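Maleylacetate reductase (Rhizobium, PDB 3W5S) catalyses the NADH-dependent reduction of maleylacetate to 3-oxoadipate in the breakdown of gamma-resorcylate. Local coordinates at residues 281-286 with 362-367. Sequence-based numbering, arbitrary orientation.
Sequences LPYTIA and QRAFEG
One face of the Tyr-283 ring lies against the last turn of helix 354-366, with Ala-364 CA 3.8 Å from the ring centroid and 21° off its normal, a CH-pi contact from the backbone CA. The Arg-363 carbonyl carbon sits over the rim of that same face. Arg-363, its chain bent, runs past the ring in the opposite direction, its guanidinium plane 55° from the ring plane; a water in the plane at its edge accepts from Arg-363 NH2 at 2.9 Å and donates to Tyr-283 O at 2.8 Å. With only a methyl on it, Ala-364 lets the ring come down onto its CA, and its CB lies 3.6 Å from Tyr-283 CD2, while Arg-363 CB packs 3.9 Å from Tyr-283 CD1. In the all-helical C-terminal domain of this iron-containing alcohol dehydrogenase family member, the ring thus joins helix 273-289 to the end of the chain's final helix; Tyr-312 of helix 307-318 also touches it. With CG anti to its carbonyl carbon (chi1 -55°), Tyr-283 sends its phenol out to the helix end, where its OH hydrogen-bonds to Ala-368 O. A leucine in place of Tyr-283 would probably leave Ala-368 O without its phenol donor and Ala-364 CA without an aromatic face. Gly-367, lacking a side chain, takes up positive phi with little strain as the helix ends, its C 3.0 Å from Tyr-283 OH.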
ATOM      1  N   LEU A 281       0.178  22.936  12.923  1.00 13.10           N
ATOM      2  CA  LEU A 281       0.089  22.486  11.507  1.00 12.98           C
ATOM      3  C   LEU A 281      -0.051  23.617  10.469  1.00 13.52           C
ATOM      4  O   LEU A 281       0.630  23.588   9.460  1.00 13.94           O
ATOM      5  CB  LEU A 281      -1.022  21.427  11.358  1.00 13.39           C
ATOM      6  CG  LEU A 281      -0.999  20.749   9.966  1.00 13.83           C
ATOM      7  CD1 LEU A 281       0.298  19.973   9.720  1.00 16.60           C
ATOM      8  CD2 LEU A 281      -2.201  19.838   9.828  1.00 15.86           C
ATOM      9  N   PRO A 282      -0.880  24.644  10.725  1.00 13.87           N
ATOM     10  CA  PRO A 282      -0.972  25.666   9.657  1.00 13.87           C
ATOM     11  C   PRO A 282       0.378  26.375   9.448  1.00 14.40           C
ATOM     12  O   PRO A 282       0.716  26.780   8.314  1.00 14.12           O
ATOM     13  CB  PRO A 282      -2.056  26.630  10.187  1.00 14.51           C
ATOM     14  CG  PRO A 282      -2.895  25.735  11.092  1.00 14.06           C
ATOM     15  CD  PRO A 282      -1.881  24.863  11.794  1.00 14.11           C
ATOM     16  N   TYR A 283       1.143  26.538  10.534  1.00 14.28           N
ATOM     17  CA  TYR A 283       2.421  27.275  10.459  1.00 14.64           C
ATOM     18  C   TYR A 283       3.523  26.439   9.830  1.00 15.19           C
ATOM     19  O   TYR A 283       4.320  26.942   9.049  1.00 15.81           O
ATOM     20  CB  TYR A 283       2.861  27.804  11.845  1.00 14.53           C
ATOM     21  CG  TYR A 283       1.784  28.637  12.465  1.00 15.00           C
ATOM     22  CD1 TYR A 283       1.583  29.959  12.049  1.00 15.81           C
ATOM     23  CD2 TYR A 283       0.921  28.104  13.420  1.00 15.64           C
ATOM     24  CE1 TYR A 283       0.547  30.725  12.601  1.00 16.44           C
ATOM     25  CE2 TYR A 283      -0.088  28.881  13.996  1.00 16.30           C
ATOM     26  CZ  TYR A 283      -0.264  30.169  13.563  1.00 17.25           C
ATOM     27  OH  TYR A 283      -1.266  30.946  14.079  1.00 19.30           O
ATOM     28  N   THR A 284       3.586  25.165  10.200  1.00 14.16           N
ATOM     29  CA  THR A 284       4.649  24.324   9.652  1.00 14.42           C
ATOM     30  C   THR A 284       4.377  24.071   8.164  1.00 14.16           C
ATOM     31  O   THR A 284       5.297  24.160   7.336  1.00 14.29           O
ATOM     32  CB  THR A 284       4.779  23.031  10.437  1.00 14.03           C
ATOM     33  OG1 THR A 284       3.496  22.411  10.478  1.00 13.44           O
ATOM     34  CG2 THR A 284       5.278  23.320  11.867  1.00 16.39           C
ATOM     35  N   ILE A 285       3.115  23.821   7.802  1.00 13.24           N
ATOM     36  CA  ILE A 285       2.775  23.691   6.380  1.00 13.58           C
ATOM     37  C   ILE A 285       2.996  24.990   5.607  1.00 14.85           C
ATOM     38  O   ILE A 285       3.587  24.954   4.526  1.00 15.30           O
ATOM     39  CB  ILE A 285       1.341  23.153   6.197  1.00 13.04           C
ATOM     40  CG1 ILE A 285       1.222  21.749   6.808  1.00 13.13           C
ATOM     41  CG2 ILE A 285       0.939  23.131   4.714  1.00 14.59           C
ATOM     42  CD1 ILE A 285       2.171  20.692   6.234  1.00 15.55           C
ATOM     43  N   ALA A 286       2.606  26.146   6.159  1.00 15.20           N
ATOM     44  CA  ALA A 286       2.874  27.411   5.483  1.00 15.07           C
ATOM     45  C   ALA A 286       4.367  27.619   5.236  1.00 15.25           C
ATOM     46  O   ALA A 286       4.759  28.129   4.186  1.00 17.25           O
ATOM     47  CB  ALA A 286       2.323  28.581   6.307  1.00 15.63           C
ATOM     48  N   GLN A 362       7.229  31.489  17.324  1.00 19.02           N
ATOM     49  CA  GLN A 362       6.637  32.784  17.695  1.00 20.34           C
ATOM     50  C   GLN A 362       5.316  33.034  16.978  1.00 19.60           C
ATOM     51  O   GLN A 362       4.349  33.458  17.596  1.00 19.56           O
ATOM     52  CB  GLN A 362       7.601  33.954  17.471  1.00 21.33           C
ATOM     53  CG  GLN A 362       7.053  35.269  18.028  1.00 26.25           C
ATOM     54  CD  GLN A 362       6.962  35.244  19.543  1.00 31.29           C
ATOM     55  OE1 GLN A 362       7.897  34.798  20.219  1.00 35.58           O
ATOM     56  NE2 GLN A 362       5.834  35.718  20.092  1.00 31.75           N
ATOM     57  N   ARG A 363       5.254  32.718  15.684  1.00 18.92           N
ATOM     58  CA  ARG A 363       3.992  32.824  14.957  1.00 19.39           C
ATOM     59  C   ARG A 363       2.914  31.915  15.570  1.00 18.44           C
ATOM     60  O   ARG A 363       1.777  32.336  15.744  1.00 19.26           O
ATOM     61  CB  ARG A 363       4.189  32.499  13.466  1.00 19.68           C
ATOM     62  CG  ARG A 363       5.049  33.551  12.749  1.00 21.90           C
ATOM     63  CD  ARG A 363       5.024  33.387  11.226  1.00 23.99           C
ATOM     64  NE  ARG A 363       5.687  32.182  10.723  1.00 26.33           N
ATOM     65  CZ  ARG A 363       7.003  32.021  10.568  1.00 25.65           C
ATOM     66  NH1 ARG A 363       7.857  32.982  10.905  1.00 28.73           N
ATOM     67  NH2 ARG A 363       7.466  30.882  10.067  1.00 25.21           N
ATOM     68  N   ALA A 364       3.287  30.678  15.905  1.00 17.60           N
ATOM     69  CA  ALA A 364       2.321  29.729  16.468  1.00 16.55           C
ATOM     70  C   ALA A 364       1.879  30.145  17.866  1.00 17.02           C
ATOM     71  O   ALA A 364       0.738  29.919  18.244  1.00 17.19           O
ATOM     72  CB  ALA A 364       2.896  28.314  16.465  1.00 16.30           C
ATOM     73  N   PHE A 365       2.773  30.818  18.596  1.00 17.62           N
ATOM     74  CA  PHE A 365       2.451  31.328  19.929  1.00 18.81           C
ATOM     75  C   PHE A 365       1.360  32.388  19.847  1.00 19.64           C
ATOM     76  O   PHE A 365       0.453  32.427  20.671  1.00 20.18           O
ATOM     77  CB  PHE A 365       3.724  31.900  20.581  1.00 18.89           C
ATOM     78  CG  PHE A 365       3.482  32.528  21.939  1.00 19.68           C
ATOM     79  CD1 PHE A 365       3.451  31.746  23.088  1.00 19.57           C
ATOM     80  CD2 PHE A 365       3.236  33.888  22.051  1.00 22.19           C
ATOM     81  CE1 PHE A 365       3.205  32.329  24.324  1.00 23.51           C
ATOM     82  CE2 PHE A 365       2.986  34.465  23.265  1.00 25.96           C
ATOM     83  CZ  PHE A 365       2.975  33.684  24.402  1.00 24.41           C
ATOM     84  N   GLU A 366       1.465  33.238  18.828  1.00 20.13           N
ATOM     85  CA  GLU A 366       0.549  34.332  18.611  1.00 21.83           C
ATOM     86  C   GLU A 366      -0.809  33.871  18.077  1.00 21.62           C
ATOM     87  O   GLU A 366      -1.832  34.445  18.413  1.00 22.48           O
ATOM     88  CB  GLU A 366       1.236  35.365  17.716  1.00 22.88           C
ATOM     89  CG  GLU A 366       2.306  36.098  18.538  1.00 28.37           C
ATOM     90  CD  GLU A 366       3.407  36.746  17.740  1.00 33.90           C
ATOM     91  OE1 GLU A 366       3.418  36.614  16.495  1.00 37.18           O
ATOM     92  OE2 GLU A 366       4.273  37.394  18.378  1.00 35.57           O
ATOM     93  N   GLY A 367      -0.809  32.833  17.238  1.00 20.26           N
ATOM     94  CA  GLY A 367      -2.058  32.223  16.780  1.00 20.20           C
ATOM     95  C   GLY A 367      -2.831  32.957  15.691  1.00 19.85           C
ATOM     96  O   GLY A 367      -4.006  32.671  15.505  1.00 21.13           O
TER
HETATM   97  O   HOH W   1       4.988  29.660   9.149  1.00 17.04           O